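Local coordinates for transcriptional regulator (Streptococcus thermophilus LMD-9, PDB 5JUF), which probably senses a competence-inducing signalling peptide through its TPR domain and, once activated, switches on competence genes through a DNA-binding helix-turn-helix domain, at residues 81-86 / 199-204; 205-210 / 243-248. One frame throughout, in Å; residues are numbered along the deposited sequence.

Contact 1: residues 81-86 / 199-204; sequences MKNRLI and DDVYNI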
ATOM      1  N   MET A  81      12.212   7.514  -9.084  1.00 29.16           N
ATOM      2  CA  MET A  81      11.853   6.285  -9.793  1.00 30.16           C
ATOM      3  C   MET A  81      10.674   5.580  -9.120  1.00 27.59           C
ATOM      4  O   MET A  81       9.805   5.029  -9.801  1.00 31.91           O
ATOM      5  CB  MET A  81      13.065   5.352  -9.892  1.00 29.57           C
ATOM      6  CG  MET A  81      14.234   5.934 -10.715  1.00 41.03           C
ATOM      7  SD  MET A  81      15.804   5.022 -10.563  1.00 50.16           S
ATOM      8  CE  MET A  81      15.512   3.588 -11.603  1.00 48.87           C
ATOM      9  N   LYS A  82      10.626   5.588  -7.789  1.00 31.05           N
ATOM     10  CA  LYS A  82       9.493   4.974  -7.095  1.00 30.72           C
ATOM     11  C   LYS A  82       8.200   5.697  -7.446  1.00 27.09           C
ATOM     12  O   LYS A  82       7.187   5.062  -7.768  1.00 30.93           O
ATOM     13  CB  LYS A  82       9.730   4.986  -5.583  1.00 29.78           C
ATOM     14  CG  LYS A  82       8.604   4.385  -4.715  1.00 34.95           C
ATOM     15  CD  LYS A  82       8.887   4.705  -3.243  1.00 31.91           C
ATOM     16  CE  LYS A  82       7.832   4.162  -2.277  1.00 41.67           C
ATOM     17  NZ  LYS A  82       7.998   4.790  -0.916  1.00 36.64           N
ATOM     18  N   ASN A  83       8.223   7.031  -7.406  1.00 30.07           N
ATOM     19  CA  ASN A  83       7.044   7.806  -7.795  1.00 32.72           C
ATOM     20  C   ASN A  83       6.642   7.528  -9.238  1.00 31.65           C
ATOM     21  O   ASN A  83       5.455   7.329  -9.536  1.00 33.91           O
ATOM     22  CB  ASN A  83       7.302   9.302  -7.599  1.00 35.65           C
ATOM     23  CG  ASN A  83       7.401   9.681  -6.139  1.00 35.95           C
ATOM     24  OD1 ASN A  83       7.055   8.896  -5.263  1.00 34.51           O
ATOM     25  ND2 ASN A  83       7.874  10.883  -5.866  1.00 36.80           N
ATOM     26  N   ARG A  84       7.616   7.518 -10.153  1.00 29.71           N
ATOM     27  CA  ARG A  84       7.296   7.232 -11.548  1.00 35.71           C
ATOM     28  C   ARG A  84       6.592   5.890 -11.695  1.00 33.53           C
ATOM     29  O   ARG A  84       5.635   5.765 -12.467  1.00 31.97           O
ATOM     30  CB  ARG A  84       8.556   7.255 -12.411  1.00 36.45           C
ATOM     31  CG  ARG A  84       8.300   6.811 -13.847  1.00 47.35           C
ATOM     32  CD  ARG A  84       9.451   7.189 -14.763  1.00 64.44           C
ATOM     33  NE  ARG A  84      10.451   6.133 -14.911  1.00 71.08           N
ATOM     34  CZ  ARG A  84      10.539   5.330 -15.968  1.00 76.55           C
ATOM     35  NH1 ARG A  84      11.493   4.409 -16.027  1.00 75.51           N
ATOM     36  NH2 ARG A  84       9.678   5.451 -16.971  1.00 78.19           N
ATOM     37  N   LEU A  85       7.038   4.869 -10.964  1.00 31.46           N
ATOM     38  CA  LEU A  85       6.437   3.563 -11.202  1.00 31.99           C
ATOM     39  C   LEU A  85       5.075   3.430 -10.518  1.00 32.60           C
ATOM     40  O   LEU A  85       4.212   2.689 -11.004  1.00 30.64           O
ATOM     41  CB  LEU A  85       7.405   2.451 -10.777  1.00 33.76           C
ATOM     42  CG  LEU A  85       7.735   2.150  -9.320  1.00 33.80           C
ATOM     43  CD1 LEU A  85       6.618   1.338  -8.656  1.00 34.30           C
ATOM     44  CD2 LEU A  85       9.056   1.393  -9.251  1.00 35.39           C
ATOM     45  N   ILE A  86       4.846   4.142  -9.415  1.00 31.37           N
ATOM     46  CA  ILE A  86       3.503   4.166  -8.839  1.00 33.33           C
ATOM     47  C   ILE A  86       2.531   4.885  -9.770  1.00 31.96           C
ATOM     48  O   ILE A  86       1.376   4.467  -9.927  1.00 33.82           O
ATOM     49  CB  ILE A  86       3.532   4.791  -7.432  1.00 34.33           C
ATOM     50  CG1 ILE A  86       4.188   3.806  -6.460  1.00 37.24           C
ATOM     51  CG2 ILE A  86       2.107   5.146  -6.964  1.00 37.19           C
ATOM     52  CD1 ILE A  86       4.599   4.388  -5.148  1.00 30.39           C
ATOM     53  N   ASP A 199      -0.876  15.380  -3.567  1.00 39.84           N
ATOM     54  CA  ASP A 199       0.171  14.384  -3.768  1.00 37.52           C
ATOM     55  C   ASP A 199      -0.425  13.297  -4.652  1.00 31.85           C
ATOM     56  O   ASP A 199      -1.168  12.437  -4.177  1.00 35.01           O
ATOM     57  CB  ASP A 199       0.666  13.855  -2.423  1.00 41.77           C
ATOM     58  CG  ASP A 199       1.808  12.844  -2.553  1.00 36.28           C
ATOM     59  OD1 ASP A 199       2.096  12.379  -3.673  1.00 35.57           O
ATOM     60  OD2 ASP A 199       2.408  12.498  -1.515  1.00 38.59           O
ATOM     61  N   ASP A 200      -0.113  13.345  -5.953  1.00 30.44           N
ATOM     62  CA  ASP A 200      -0.690  12.389  -6.897  1.00 30.15           C
ATOM     63  C   ASP A 200      -0.263  10.961  -6.595  1.00 29.56           C
ATOM     64  O   ASP A 200      -1.025  10.025  -6.849  1.00 27.44           O
ATOM     65  CB  ASP A 200      -0.282  12.732  -8.328  1.00 35.55           C
ATOM     66  CG  ASP A 200      -0.916  14.011  -8.829  1.00 47.13           C
ATOM     67  OD1 ASP A 200      -1.952  14.434  -8.277  1.00 42.94           O
ATOM     68  OD2 ASP A 200      -0.369  14.587  -9.784  1.00 56.56           O
ATOM     69  N   VAL A 201       0.957  10.776  -6.085  1.00 26.61           N
ATOM     70  CA  VAL A 201       1.418   9.442  -5.723  1.00 25.06           C
ATOM     71  C   VAL A 201       0.570   8.890  -4.586  1.00 26.99           C
ATOM     72  O   VAL A 201       0.069   7.763  -4.647  1.00 24.43           O
ATOM     73  CB  VAL A 201       2.910   9.483  -5.350  1.00 33.09           C
ATOM     74  CG1 VAL A 201       3.390   8.096  -4.891  1.00 30.53           C
ATOM     75  CG2 VAL A 201       3.730   9.996  -6.532  1.00 31.69           C
ATOM     76  N   TYR A 202       0.401   9.685  -3.527  1.00 27.85           N
ATOM     77  CA  TYR A 202      -0.448   9.275  -2.416  1.00 27.30           C
ATOM     78  C   TYR A 202      -1.860   8.966  -2.895  1.00 30.76           C
ATOM     79  O   TYR A 202      -2.444   7.926  -2.545  1.00 26.30           O
ATOM     80  CB  TYR A 202      -0.472  10.383  -1.365  1.00 25.07           C
ATOM     81  CG  TYR A 202      -1.228  10.027  -0.103  1.00 24.48           C
ATOM     82  CD1 TYR A 202      -0.590   9.361   0.939  1.00 25.66           C
ATOM     83  CD2 TYR A 202      -2.577  10.374   0.053  1.00 31.31           C
ATOM     84  CE1 TYR A 202      -1.271   9.033   2.110  1.00 30.19           C
ATOM     85  CE2 TYR A 202      -3.275  10.049   1.221  1.00 33.00           C
ATOM     86  CZ  TYR A 202      -2.610   9.382   2.250  1.00 32.16           C
ATOM     87  OH  TYR A 202      -3.280   9.053   3.417  1.00 30.44           O
ATOM     88  N   ASN A 203      -2.425   9.868  -3.702  1.00 24.61           N
ATOM     89  CA  ASN A 203      -3.819   9.744  -4.102  1.00 25.51           C
ATOM     90  C   ASN A 203      -4.055   8.505  -4.952  1.00 25.14           C
ATOM     91  O   ASN A 203      -5.119   7.881  -4.860  1.00 27.85           O
ATOM     92  CB  ASN A 203      -4.259  11.006  -4.855  1.00 30.26           C
ATOM     93  CG  ASN A 203      -4.295  12.227  -3.961  1.00 33.65           C
ATOM     94  OD1 ASN A 203      -4.152  12.117  -2.743  1.00 33.93           O
ATOM     95  ND2 ASN A 203      -4.508  13.401  -4.559  1.00 32.65           N
ATOM     96  N   ILE A 204      -3.095   8.151  -5.813  1.00 23.97           N
ATOM     97  CA  ILE A 204      -3.244   6.951  -6.636  1.00 26.38           C
ATOM     98  C   ILE A 204      -3.280   5.712  -5.754  1.00 28.53           C
ATOM     99  O   ILE A 204      -4.130   4.830  -5.920  1.00 27.63           O
ATOM    100  CB  ILE A 204      -2.113   6.873  -7.679  1.00 26.36           C
ATOM    101  CG1 ILE A 204      -2.361   7.891  -8.791  1.00 32.84           C
ATOM    102  CG2 ILE A 204      -2.012   5.459  -8.259  1.00 28.78           C
ATOM    103  CD1 ILE A 204      -1.195   8.067  -9.730  1.00 33.74           C
TER
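Val201 holds CG1 anti to its backbone N (chi1 177°), which leaves CG2 beside that N, and both methyls are used against helix 76-86. CG2 lies against the amide of Asn83, 3.7 Å from Asn83 CG, while CG1 touches both Asn83 OD1, at 3.8 Å, and the branch of Ile86, with Ile86 CG2 also at 3.8 Å. Ile86 CG2 lies opposite the backbone N of its own residue and meets Val201 CG1 from there, and Ile86 CD1 completes the touch on Val201 CG1 at 3.9 Å. Both residues meet the valine side chain at roughly a right angle; touching Asn83 and Ile86, three residues apart on one helix, Val201 lies between them. Farther along, Ile204 CG2 rests on the carbonyl of Ile86, 3.9 Å from Ile86 O. The contact is pure van der Waals packing. The start of helix 200-219 is fixed separately: Asp199, its N-cap, takes Tyr202 N on OD1 at 3.2 Å in a nearly straight bond (171°) that arrives from above the carboxylate plane. Lys82, on another side of its helix, pairs with Glu119 in a salt bridge. The segment axes approach to 9.8 Å and cross at 44°, with Asn83 and Val201 nearest in backbone. This is mostly apolar packing that joins helix 76-86 to helix 200-219, far apart in sequence, within the all-helical TPR-type domain.

Contact 2: residues 205-210 / 243-248; sequences VLFNDL and YSYKPS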
ATOM      1  N   VAL A 205      -2.361   5.634  -4.789  1.00 26.07           N
ATOM      2  CA  VAL A 205      -2.341   4.487  -3.885  1.00 23.73           C
ATOM      3  C   VAL A 205      -3.613   4.448  -3.056  1.00 21.78           C
ATOM      4  O   VAL A 205      -4.227   3.389  -2.885  1.00 24.83           O
ATOM      5  CB  VAL A 205      -1.089   4.528  -2.990  1.00 26.06           C
ATOM      6  CG1 VAL A 205      -1.208   3.487  -1.892  1.00 31.31           C
ATOM      7  CG2 VAL A 205       0.168   4.280  -3.831  1.00 24.58           C
ATOM      8  N   LEU A 206      -4.034   5.604  -2.539  1.00 22.08           N
ATOM      9  CA  LEU A 206      -5.313   5.694  -1.842  1.00 25.34           C
ATOM     10  C   LEU A 206      -6.463   5.218  -2.733  1.00 23.87           C
ATOM     11  O   LEU A 206      -7.325   4.448  -2.292  1.00 24.47           O
ATOM     12  CB  LEU A 206      -5.538   7.137  -1.379  1.00 22.64           C
ATOM     13  CG  LEU A 206      -6.862   7.456  -0.674  1.00 30.59           C
ATOM     14  CD1 LEU A 206      -7.010   6.592   0.591  1.00 28.01           C
ATOM     15  CD2 LEU A 206      -6.978   8.941  -0.345  1.00 28.98           C
ATOM     16  N   PHE A 207      -6.488   5.662  -3.998  1.00 25.51           N
ATOM     17  CA  PHE A 207      -7.569   5.260  -4.901  1.00 30.01           C
ATOM     18  C   PHE A 207      -7.618   3.748  -5.059  1.00 29.87           C
ATOM     19  O   PHE A 207      -8.693   3.131  -5.003  1.00 27.01           O
ATOM     20  CB  PHE A 207      -7.409   5.916  -6.277  1.00 30.26           C
ATOM     21  CG  PHE A 207      -8.494   5.524  -7.251  1.00 28.51           C
ATOM     22  CD1 PHE A 207      -9.695   6.222  -7.277  1.00 26.92           C
ATOM     23  CD2 PHE A 207      -8.322   4.450  -8.114  1.00 25.41           C
ATOM     24  CE1 PHE A 207     -10.708   5.869  -8.160  1.00 31.23           C
ATOM     25  CE2 PHE A 207      -9.343   4.075  -8.997  1.00 31.59           C
ATOM     26  CZ  PHE A 207     -10.537   4.783  -9.007  1.00 32.93           C
ATOM     27  N   ASN A 208      -6.463   3.133  -5.273  1.00 25.16           N
ATOM     28  CA  ASN A 208      -6.437   1.689  -5.448  1.00 27.76           C
ATOM     29  C   ASN A 208      -6.887   0.965  -4.179  1.00 29.09           C
ATOM     30  O   ASN A 208      -7.551  -0.075  -4.259  1.00 28.57           O
ATOM     31  CB  ASN A 208      -5.037   1.259  -5.895  1.00 25.85           C
ATOM     32  CG  ASN A 208      -4.743   1.686  -7.335  1.00 34.76           C
ATOM     33  OD1 ASN A 208      -5.666   1.854  -8.131  1.00 39.20           O
ATOM     34  ND2 ASN A 208      -3.474   1.866  -7.667  1.00 37.67           N
ATOM     35  N   ASP A 209      -6.560   1.505  -3.007  1.00 26.02           N
ATOM     36  CA  ASP A 209      -7.077   0.921  -1.774  1.00 24.40           C
ATOM     37  C   ASP A 209      -8.597   1.045  -1.695  1.00 26.49           C
ATOM     38  O   ASP A 209      -9.275   0.121  -1.233  1.00 28.46           O
ATOM     39  CB  ASP A 209      -6.427   1.583  -0.560  1.00 22.28           C
ATOM     40  CG  ASP A 209      -5.055   1.007  -0.237  1.00 27.22           C
ATOM     41  OD1 ASP A 209      -4.623   0.065  -0.921  1.00 28.91           O
ATOM     42  OD2 ASP A 209      -4.415   1.492   0.719  1.00 25.69           O
ATOM     43  N   LEU A 210      -9.159   2.180  -2.136  1.00 30.53           N
ATOM     44  CA  LEU A 210     -10.615   2.319  -2.121  1.00 33.14           C
ATOM     45  C   LEU A 210     -11.274   1.300  -3.049  1.00 25.86           C
ATOM     46  O   LEU A 210     -12.322   0.736  -2.718  1.00 27.18           O
ATOM     47  CB  LEU A 210     -11.034   3.753  -2.494  1.00 25.08           C
ATOM     48  CG  LEU A 210     -10.607   4.854  -1.496  1.00 27.44           C
ATOM     49  CD1 LEU A 210     -10.725   6.249  -2.095  1.00 30.75           C
ATOM     50  CD2 LEU A 210     -11.407   4.772  -0.212  1.00 29.47           C
ATOM     51  N   TYR A 243      -8.939  10.639 -14.686  1.00 33.39           N
ATOM     52  CA  TYR A 243     -10.230  10.493 -15.354  1.00 38.37           C
ATOM     53  C   TYR A 243     -10.422   9.115 -15.972  1.00 30.04           C
ATOM     54  O   TYR A 243     -11.559   8.655 -16.073  1.00 35.25           O
ATOM     55  CB  TYR A 243     -10.413  11.613 -16.379  1.00 47.97           C
ATOM     56  CG  TYR A 243     -10.799  12.901 -15.682  1.00 46.04           C
ATOM     57  CD1 TYR A 243     -11.818  12.907 -14.731  1.00 46.46           C
ATOM     58  CD2 TYR A 243     -10.117  14.083 -15.923  1.00 47.68           C
ATOM     59  CE1 TYR A 243     -12.169  14.062 -14.056  1.00 51.59           C
ATOM     60  CE2 TYR A 243     -10.459  15.247 -15.254  1.00 54.52           C
ATOM     61  CZ  TYR A 243     -11.489  15.227 -14.320  1.00 60.90           C
ATOM     62  OH  TYR A 243     -11.844  16.374 -13.647  1.00 71.93           O
ATOM     63  N   SER A 244      -9.344   8.424 -16.366  1.00 31.81           N
ATOM     64  CA  SER A 244      -9.530   7.100 -16.956  1.00 33.92           C
ATOM     65  C   SER A 244     -10.067   6.089 -15.941  1.00 32.40           C
ATOM     66  O   SER A 244     -10.554   5.026 -16.343  1.00 37.84           O
ATOM     67  CB  SER A 244      -8.219   6.595 -17.566  1.00 35.83           C
ATOM     68  OG  SER A 244      -7.266   6.340 -16.554  1.00 44.87           O
ATOM     69  N   TYR A 245     -10.010   6.405 -14.645  1.00 27.26           N
ATOM     70  CA  TYR A 245     -10.539   5.522 -13.610  1.00 27.81           C
ATOM     71  C   TYR A 245     -11.976   5.848 -13.245  1.00 30.85           C
ATOM     72  O   TYR A 245     -12.592   5.100 -12.478  1.00 28.79           O
ATOM     73  CB  TYR A 245      -9.671   5.595 -12.351  1.00 31.10           C
ATOM     74  CG  TYR A 245      -8.277   5.032 -12.553  1.00 40.96           C
ATOM     75  CD1 TYR A 245      -7.993   4.201 -13.638  1.00 49.26           C
ATOM     76  CD2 TYR A 245      -7.242   5.334 -11.669  1.00 44.96           C
ATOM     77  CE1 TYR A 245      -6.724   3.687 -13.840  1.00 56.26           C
ATOM     78  CE2 TYR A 245      -5.967   4.823 -11.862  1.00 48.63           C
ATOM     79  CZ  TYR A 245      -5.714   4.000 -12.953  1.00 56.56           C
ATOM     80  OH  TYR A 245      -4.453   3.479 -13.158  1.00 60.09           O
ATOM     81  N   LYS A 246     -12.518   6.941 -13.765  1.00 30.01           N
ATOM     82  CA  LYS A 246     -13.878   7.311 -13.395  1.00 30.79           C
ATOM     83  C   LYS A 246     -14.916   6.304 -13.860  1.00 27.70           C
ATOM     84  O   LYS A 246     -15.850   6.031 -13.085  1.00 30.01           O
ATOM     85  CB  LYS A 246     -14.204   8.713 -13.918  1.00 31.96           C
ATOM     86  CG  LYS A 246     -15.408   9.358 -13.254  1.00 36.32           C
ATOM     87  CD  LYS A 246     -15.397  10.875 -13.454  1.00 39.94           C
ATOM     88  CE  LYS A 246     -16.443  11.574 -12.581  1.00 39.38           C
ATOM     89  NZ  LYS A 246     -16.796  12.930 -13.150  1.00 50.95           N
ATOM     90  N   PRO A 247     -14.851   5.736 -15.078  1.00 28.51           N
ATOM     91  CA  PRO A 247     -15.869   4.735 -15.434  1.00 28.97           C
ATOM     92  C   PRO A 247     -15.945   3.596 -14.432  1.00 26.28           C
ATOM     93  O   PRO A 247     -17.055   3.149 -14.125  1.00 28.07           O
ATOM     94  CB  PRO A 247     -15.429   4.264 -16.834  1.00 35.46           C
ATOM     95  CG  PRO A 247     -14.736   5.454 -17.427  1.00 32.71           C
ATOM     96  CD  PRO A 247     -13.970   6.037 -16.233  1.00 30.75           C
ATOM     97  N   SER A 248     -14.808   3.150 -13.872  1.00 24.92           N
ATOM     98  CA  SER A 248     -14.842   2.045 -12.914  1.00 29.93           C
ATOM     99  C   SER A 248     -15.610   2.426 -11.655  1.00 28.09           C
ATOM    100  O   SER A 248     -16.219   1.562 -11.018  1.00 30.76           O
ATOM    101  CB  SER A 248     -13.417   1.576 -12.566  1.00 26.32           C
ATOM    102  OG  SER A 248     -12.718   2.516 -11.753  1.00 30.07           O
TER
HETATM  103  O   HOH W   1      -2.751   2.719 -10.623  1.00 43.63           O
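Phe207 and Tyr245 form the tight part of this contact, whereas its other side is bridged by water. Phe207 CZ comes to 3.5 Å from Tyr245 CB, and Phe207 CE2 lies 3.6 Å from Tyr245 CD2. The planes are inclined by only 16° with centroids 5.3 Å apart, yet the rings are slid so far that they scarcely overlap: the end of Phe207 approaches obliquely, making an offset pair. A chi1 of 180° carries the phenyl ring toward Tyr245, and Ala233, Val236 and Ile237 of helix 226-240 also pack on it. Ser248 OG sits at the edge of the phenyl ring, a looser 4.2 Å from Phe207 CZ, and is turned back to donate to Tyr245 O at 2.7 Å, tying the 3-10 turn to the following helix. On the water side, Asn208 ND2 donates to a water at 3.2 Å, and the same water is hydrogen-bonded to Tyr245 OH at 3.1 Å. The nearest CA atoms, those of Phe207 and Tyr245, are 9.2 Å apart, and long side chains do the joining. This is aromatic packing between helix 200-219 and the 3-10 turn that leads into helix 246-260, in a TPR-type helical array.

Helix 200-219 serves both contacts: its first turns pack on 81-86 in contact 1, and the next turns face 243-248 in contact 2. The two centres lie 13 Å apart, and the contacts touch directly where Ile86 CG2 of contact 1 packs 3.8 Å from Val205 CG2 of contact 2. Because both contacts use helix 200-219, it joins helix 76-86 to the turn before helix 246-260. The loop after helix 76-86 borders both contacts, with Lys87 touching Val201 and Ile204, and Pro89 and Tyr91 touching Tyr245. A sulfate, probably from the crystallisation liquor, lies about 4 Å from the side chain of Tyr245.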